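Long-range contacts in vacuolar protein sorting-associated protein 53 (Saccharomyces cerevisiae, PDB 3NS4), which serves, as a subunit of the GARP tethering complex, in retrograde transport from endosomes to the late Golgi, here represented by its C-terminal helical domain: residues S58-E63 and I161-A166; W152-A157 and V202-F207. The protein carries 2 engineered substitutions. All coordinates share one frame; numbering follows the deposited sequence.

Interaction 1: residues S58-E63 and I161-A166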
loop_
_atom_site.group_PDB
_atom_site.type_symbol
_atom_site.label_atom_id
_atom_site.label_comp_id
_atom_site.label_asym_id
_atom_site.label_seq_id
_atom_site.Cartn_x
_atom_site.Cartn_y
_atom_site.Cartn_z
ATOM N N SER A 58 -16.251 9.537 -15.035
ATOM C CA SER A 58 -14.813 9.620 -15.327
ATOM C C SER A 58 -14.660 10.777 -16.358
ATOM O O SER A 58 -15.688 11.368 -16.713
ATOM C CB SER A 58 -14.328 8.278 -15.876
ATOM O OG SER A 58 -14.512 7.265 -14.901
ATOM N N LYS A 59 -13.474 11.153 -16.872
ATOM C CA LYS A 59 -12.100 10.620 -16.671
ATOM C C LYS A 59 -11.540 10.465 -15.249
ATOM O O LYS A 59 -12.141 10.950 -14.276
ATOM C CB LYS A 59 -11.103 11.519 -17.440
ATOM C CG LYS A 59 -11.252 11.509 -18.953
ATOM C CD LYS A 59 -10.280 12.467 -19.662
ATOM C CE LYS A 59 -10.602 12.508 -21.162
ATOM N NZ LYS A 59 -9.939 13.628 -21.887
ATOM N N ARG A 60 -10.383 9.786 -15.156
ATOM C CA ARG A 60 -9.652 9.640 -13.893
ATOM C C ARG A 60 -9.081 10.992 -13.485
ATOM O O ARG A 60 -8.623 11.755 -14.330
ATOM C CB ARG A 60 -8.475 8.668 -14.008
ATOM C CG ARG A 60 -8.801 7.204 -14.253
ATOM C CD ARG A 60 -9.741 6.572 -13.217
ATOM N NE ARG A 60 -9.308 6.811 -11.844
ATOM C CZ ARG A 60 -8.406 6.075 -11.201
ATOM N NH1 ARG A 60 -7.823 5.045 -11.809
ATOM N NH2 ARG A 60 -8.066 6.397 -9.955
ATOM N N LYS A 61 -9.083 11.270 -12.187
ATOM C CA LYS A 61 -8.527 12.508 -11.646
ATOM C C LYS A 61 -7.075 12.770 -12.138
ATOM O O LYS A 61 -6.720 13.921 -12.370
ATOM C CB LYS A 61 -8.629 12.474 -10.114
ATOM C CG LYS A 61 -8.256 13.757 -9.357
ATOM C CD LYS A 61 -8.162 13.465 -7.843
ATOM C CE LYS A 61 -7.686 14.670 -7.010
ATOM N NZ LYS A 61 -7.404 14.247 -5.593
ATOM N N PHE A 62 -6.251 11.727 -12.301
ATOM C CA PHE A 62 -4.878 11.869 -12.824
ATOM C C PHE A 62 -4.505 10.885 -13.934
ATOM O O PHE A 62 -4.924 9.728 -13.894
ATOM C CB PHE A 62 -3.866 11.576 -11.747
ATOM C CG PHE A 62 -4.001 12.410 -10.519
ATOM C CD1 PHE A 62 -4.459 11.838 -9.335
ATOM C CD2 PHE A 62 -3.648 13.758 -10.528
ATOM C CE1 PHE A 62 -4.571 12.591 -8.184
ATOM C CE2 PHE A 62 -3.776 14.521 -9.378
ATOM C CZ PHE A 62 -4.228 13.936 -8.203
ATOM N N GLU A 63 -3.688 11.324 -14.896
ATOM C CA GLU A 63 -3.147 10.427 -15.925
ATOM C C GLU A 63 -2.084 9.559 -15.255
ATOM O O GLU A 63 -1.485 9.975 -14.259
ATOM C CB GLU A 63 -2.457 11.219 -17.036
ATOM C CG GLU A 63 -3.339 12.126 -17.913
ATOM C CD GLU A 63 -2.532 12.863 -19.010
ATOM O OE1 GLU A 63 -1.272 12.753 -19.035
ATOM O OE2 GLU A 63 -3.165 13.554 -19.851
ATOM N N ILE A 161 -4.999 3.973 -14.186
ATOM C CA ILE A 161 -5.547 3.364 -15.418
ATOM C C ILE A 161 -7.016 3.781 -15.574
ATOM O O ILE A 161 -7.734 3.896 -14.587
ATOM C CB ILE A 161 -5.420 1.830 -15.308
ATOM C CG1 ILE A 161 -5.516 1.162 -16.631
ATOM C CG2 ILE A 161 -6.508 1.214 -14.434
ATOM C CD1 ILE A 161 -5.726 -0.327 -16.452
ATOM N N PRO A 162 -7.458 4.089 -16.800
ATOM C CA PRO A 162 -8.902 4.423 -16.897
ATOM C C PRO A 162 -9.763 3.170 -16.896
ATOM O O PRO A 162 -9.235 2.063 -16.905
ATOM C CB PRO A 162 -9.015 5.164 -18.228
ATOM C CG PRO A 162 -7.788 4.722 -19.015
ATOM C CD PRO A 162 -6.704 4.471 -18.012
ATOM N N TRP A 163 -11.078 3.337 -16.851
ATOM C CA TRP A 163 -12.012 2.193 -16.857
ATOM C C TRP A 163 -12.204 1.583 -18.250
ATOM O O TRP A 163 -13.320 1.558 -18.789
ATOM C CB TRP A 163 -13.369 2.585 -16.245
ATOM C CG TRP A 163 -13.273 2.955 -14.783
ATOM C CD1 TRP A 163 -13.483 4.193 -14.208
ATOM C CD2 TRP A 163 -12.896 2.078 -13.717
ATOM N NE1 TRP A 163 -13.283 4.118 -12.849
ATOM C CE2 TRP A 163 -12.911 2.835 -12.525
ATOM C CE3 TRP A 163 -12.548 0.715 -13.655
ATOM C CZ2 TRP A 163 -12.596 2.272 -11.281
ATOM C CZ3 TRP A 163 -12.233 0.160 -12.415
ATOM C CH2 TRP A 163 -12.264 0.937 -11.245
ATOM N N ASP A 164 -11.098 1.099 -18.816
ATOM C CA ASP A 164 -11.070 0.487 -20.140
ATOM C C ASP A 164 -10.956 -1.014 -19.959
ATOM O O ASP A 164 -9.879 -1.547 -19.674
ATOM C CB ASP A 164 -9.891 1.051 -20.957
ATOM C CG ASP A 164 -9.815 0.491 -22.377
ATOM O OD1 ASP A 164 -10.845 0.015 -22.911
ATOM O OD2 ASP A 164 -8.714 0.542 -22.971
ATOM N N LEU A 165 -12.087 -1.687 -20.120
ATOM C CA LEU A 165 -12.154 -3.122 -19.950
ATOM C C LEU A 165 -11.097 -3.855 -20.783
ATOM O O LEU A 165 -10.475 -4.799 -20.306
ATOM C CB LEU A 165 -13.566 -3.614 -20.252
ATOM C CG LEU A 165 -13.936 -4.925 -19.553
ATOM C CD1 LEU A 165 -15.431 -5.129 -19.522
ATOM C CD2 LEU A 165 -13.279 -6.099 -20.196
ATOM N N ALA A 166 -10.888 -3.401 -22.018
ATOM C CA ALA A 166 -9.889 -3.994 -22.923
ATOM C C ALA A 166 -8.483 -3.922 -22.333
ATOM O O ALA A 166 -7.735 -4.895 -22.381
ATOM C CB ALA A 166 -9.928 -3.324 -24.299
#

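Interaction 2: residues W152-A157 and V202-F207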
loop_
_atom_site.group_PDB
_atom_site.type_symbol
_atom_site.label_atom_id
_atom_site.label_comp_id
_atom_site.label_asym_id
_atom_site.label_seq_id
_atom_site.Cartn_x
_atom_site.Cartn_y
_atom_site.Cartn_z
ATOM N N TRP A 152 -4.752 -6.695 -6.299
ATOM C CA TRP A 152 -4.190 -6.404 -7.587
ATOM C C TRP A 152 -4.934 -5.284 -8.284
ATOM O O TRP A 152 -4.339 -4.401 -8.918
ATOM C CB TRP A 152 -4.276 -7.651 -8.409
ATOM C CG TRP A 152 -3.644 -7.509 -9.693
ATOM C CD1 TRP A 152 -2.326 -7.677 -9.987
ATOM C CD2 TRP A 152 -4.305 -7.199 -10.912
ATOM N NE1 TRP A 152 -2.119 -7.489 -11.349
ATOM C CE2 TRP A 152 -3.322 -7.196 -11.937
ATOM C CE3 TRP A 152 -5.642 -6.927 -11.244
ATOM C CZ2 TRP A 152 -3.627 -6.912 -13.265
ATOM C CZ3 TRP A 152 -5.955 -6.660 -12.574
ATOM C CH2 TRP A 152 -4.943 -6.652 -13.568
ATOM N N SER A 153 -6.240 -5.307 -8.104
ATOM C CA SER A 153 -7.109 -4.397 -8.783
ATOM C C SER A 153 -7.082 -3.036 -8.205
ATOM O O SER A 153 -7.162 -2.035 -8.933
ATOM C CB SER A 153 -8.511 -4.942 -8.687
ATOM O OG SER A 153 -8.529 -6.241 -9.251
ATOM N N PHE A 154 -6.998 -2.989 -6.888
ATOM C CA PHE A 154 -6.980 -1.714 -6.218
ATOM C C PHE A 154 -5.677 -1.051 -6.619
ATOM O O PHE A 154 -5.668 0.106 -7.066
ATOM C CB PHE A 154 -7.122 -1.905 -4.726
ATOM C CG PHE A 154 -7.533 -0.670 -4.011
ATOM C CD1 PHE A 154 -8.079 0.408 -4.723
ATOM C CD2 PHE A 154 -7.493 -0.607 -2.606
ATOM C CE1 PHE A 154 -8.494 1.591 -4.056
ATOM C CE2 PHE A 154 -7.922 0.575 -1.935
ATOM C CZ PHE A 154 -8.416 1.675 -2.660
ATOM N N VAL A 155 -4.585 -1.812 -6.555
ATOM C CA VAL A 155 -3.317 -1.266 -6.988
ATOM C C VAL A 155 -3.435 -0.670 -8.389
ATOM O O VAL A 155 -3.151 0.511 -8.581
ATOM C CB VAL A 155 -2.247 -2.308 -6.960
ATOM C CG1 VAL A 155 -0.981 -1.778 -7.565
ATOM C CG2 VAL A 155 -2.007 -2.715 -5.533
ATOM N N LEU A 156 -3.888 -1.466 -9.354
ATOM C CA LEU A 156 -4.006 -0.978 -10.733
ATOM C C LEU A 156 -4.869 0.298 -10.864
ATOM O O LEU A 156 -4.535 1.244 -11.598
ATOM C CB LEU A 156 -4.555 -2.088 -11.640
ATOM C CG LEU A 156 -4.547 -1.791 -13.144
ATOM C CD1 LEU A 156 -3.112 -1.527 -13.634
ATOM C CD2 LEU A 156 -5.177 -2.949 -13.892
ATOM N N ALA A 157 -5.989 0.312 -10.154
ATOM C CA ALA A 157 -6.829 1.475 -10.176
ATOM C C ALA A 157 -6.026 2.635 -9.595
ATOM O O ALA A 157 -6.007 3.716 -10.158
ATOM C CB ALA A 157 -8.086 1.222 -9.384
ATOM N N VAL A 202 -10.422 -0.973 5.436
ATOM C CA VAL A 202 -11.689 -0.371 5.024
ATOM C C VAL A 202 -11.690 0.173 3.580
ATOM O O VAL A 202 -12.603 -0.138 2.784
ATOM C CB VAL A 202 -12.090 0.761 5.943
ATOM C CG1 VAL A 202 -13.523 1.153 5.656
ATOM C CG2 VAL A 202 -11.911 0.335 7.377
ATOM N N LEU A 203 -10.686 0.987 3.234
ATOM C CA LEU A 203 -10.643 1.556 1.878
ATOM C C LEU A 203 -10.649 0.479 0.822
ATOM O O LEU A 203 -11.341 0.621 -0.186
ATOM C CB LEU A 203 -9.483 2.524 1.685
ATOM C CG LEU A 203 -9.617 3.836 2.476
ATOM C CD1 LEU A 203 -8.362 4.648 2.368
ATOM C CD2 LEU A 203 -10.822 4.654 2.015
ATOM N N LEU A 204 -9.906 -0.607 1.066
ATOM C CA LEU A 204 -9.885 -1.744 0.148
ATOM C C LEU A 204 -11.288 -2.368 0.073
ATOM O O LEU A 204 -11.801 -2.633 -1.033
ATOM C CB LEU A 204 -8.867 -2.774 0.601
ATOM C CG LEU A 204 -8.925 -4.133 -0.103
ATOM C CD1 LEU A 204 -8.379 -4.070 -1.527
ATOM C CD2 LEU A 204 -8.184 -5.183 0.705
ATOM N N GLY A 205 -11.899 -2.592 1.243
ATOM C CA GLY A 205 -13.262 -3.104 1.319
ATOM C C GLY A 205 -14.207 -2.238 0.487
ATOM O O GLY A 205 -14.882 -2.760 -0.413
ATOM N N GLN A 206 -14.272 -0.924 0.756
ATOM C CA GLN A 206 -15.115 -0.043 -0.073
ATOM C C GLN A 206 -14.796 -0.209 -1.554
ATOM O O GLN A 206 -15.699 -0.384 -2.357
ATOM C CB GLN A 206 -14.953 1.416 0.286
ATOM C CG GLN A 206 -15.550 1.830 1.608
ATOM C CD GLN A 206 -15.213 3.290 1.937
ATOM O OE1 GLN A 206 -14.607 4.023 1.127
ATOM N NE2 GLN A 206 -15.585 3.709 3.132
ATOM N N PHE A 207 -13.516 -0.163 -1.917
ATOM C CA PHE A 207 -13.143 -0.371 -3.304
ATOM C C PHE A 207 -13.791 -1.619 -3.883
ATOM O O PHE A 207 -14.379 -1.571 -4.973
ATOM C CB PHE A 207 -11.638 -0.481 -3.486
ATOM C CG PHE A 207 -11.250 -0.741 -4.895
ATOM C CD1 PHE A 207 -11.405 0.240 -5.857
ATOM C CD2 PHE A 207 -10.750 -1.963 -5.279
ATOM C CE1 PHE A 207 -11.060 0.008 -7.189
ATOM C CE2 PHE A 207 -10.391 -2.206 -6.621
ATOM C CZ PHE A 207 -10.548 -1.214 -7.568
#

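Interaction 1: residues S58-E63 and I161-A166
Ile161 opens the 161-166 segment just after helix 149-159, and its side chain leaves from the far side of the backbone. Its carbonyl does the work instead. Arg60 NH1 donates to Ile161 O at 3.0 Å, with an N-H...O angle of 153°. The oxygen lies close to the guanidinium plane, at its edge, while the donor sits above the carbonyl plane. Arg60 gets there by folding. Its first torsion, with CG anti to its own carbonyl carbon, brings Arg60 CG to 3.8 Å from Pro162 CA. The bends at chi2 and chi3, -56° and -50°, then turn the guanidinium to Ile161 O. Pro162 is also where the two backbones are nearest, with 6.1 Å between the CA atoms of Arg60 and Pro162. Trp163 follows, at the centre of an inverse gamma turn, and sends its indole back toward the 58-63 loop. Ser58 OG meets the pyrrole edge near the ring plane, 3.3 Å from Trp163 CD1. That hydroxyl is hydrogen-bonded to Ser54 O, within its own loop. The indole also meets the rings of Phe53 and Trp168. Arg60 NH1 reaches Ala157 O as well, so one guanidinium nitrogen links two carbonyls near the end of helix 149-159. The positive charge would be well placed to offset the negative potential of that C-terminal end.

Interaction 2: residues W152-A157 and V202-F207
The rings of Phe154 and Phe207 lie nearly flat on each other as an offset stack, with centroids 4.4 Å apart and planes at 15°. They come from two helices that cross at right angles, and they slide past one another in opposite directions. In both residues CG is anti to the backbone N, which extends each ring toward the other helix. The slide sets Phe207 CB over the centre of the Phe154 ring, a CH-pi contact with CB 3.8 Å from that centroid. In return, Phe154 CD1 lies over the Phe207 ring toward its rim, 3.4 Å from Phe207 CG. The axes of segments 152-157 and 202-207 come within 10.5 Å. This is interhelical packing in a helical domain whose structure suggests similarity of GARP to a family of tethering complexes. Leu204 crosses Phe154 obliquely, and its CD1 methyl is 3.7 Å from Phe154 CD2. Farther out on the Phe207 ring, CE1 rests 3.9 Å from Ala157 CB. Ser153 CB meets the same ring at its edge, 3.9 Å from Phe207 CE2, while the Ser153 hydroxyl is hydrogen-bonded to Ser149 O one turn back in the helix. Phe154 also stacks with Phe197 and touches Ile44 of helix 20-47.

Overall arrangement
The two contacts have centres about 15 Å apart, and their segments alternate along the chain: 58-63, 152-157, 161-166, 202-207. Helix 149-159 ties them together. It supplies one side of interaction 2, and the chain leaving it supplies one side of interaction 1. They also touch directly: the arginine of interaction 1 reaches back to this helix, and Ile161 CG2 packs against Leu156 O. Interaction 2 is fully buried, about 10 Å from the centre of the chain. Interaction 1 is partly buried and about 20 Å out. Together they connect the loop between helices 20-47 and 64-87, helix 149-159 with its exit, and helix 201-212 within this C-terminal helical domain.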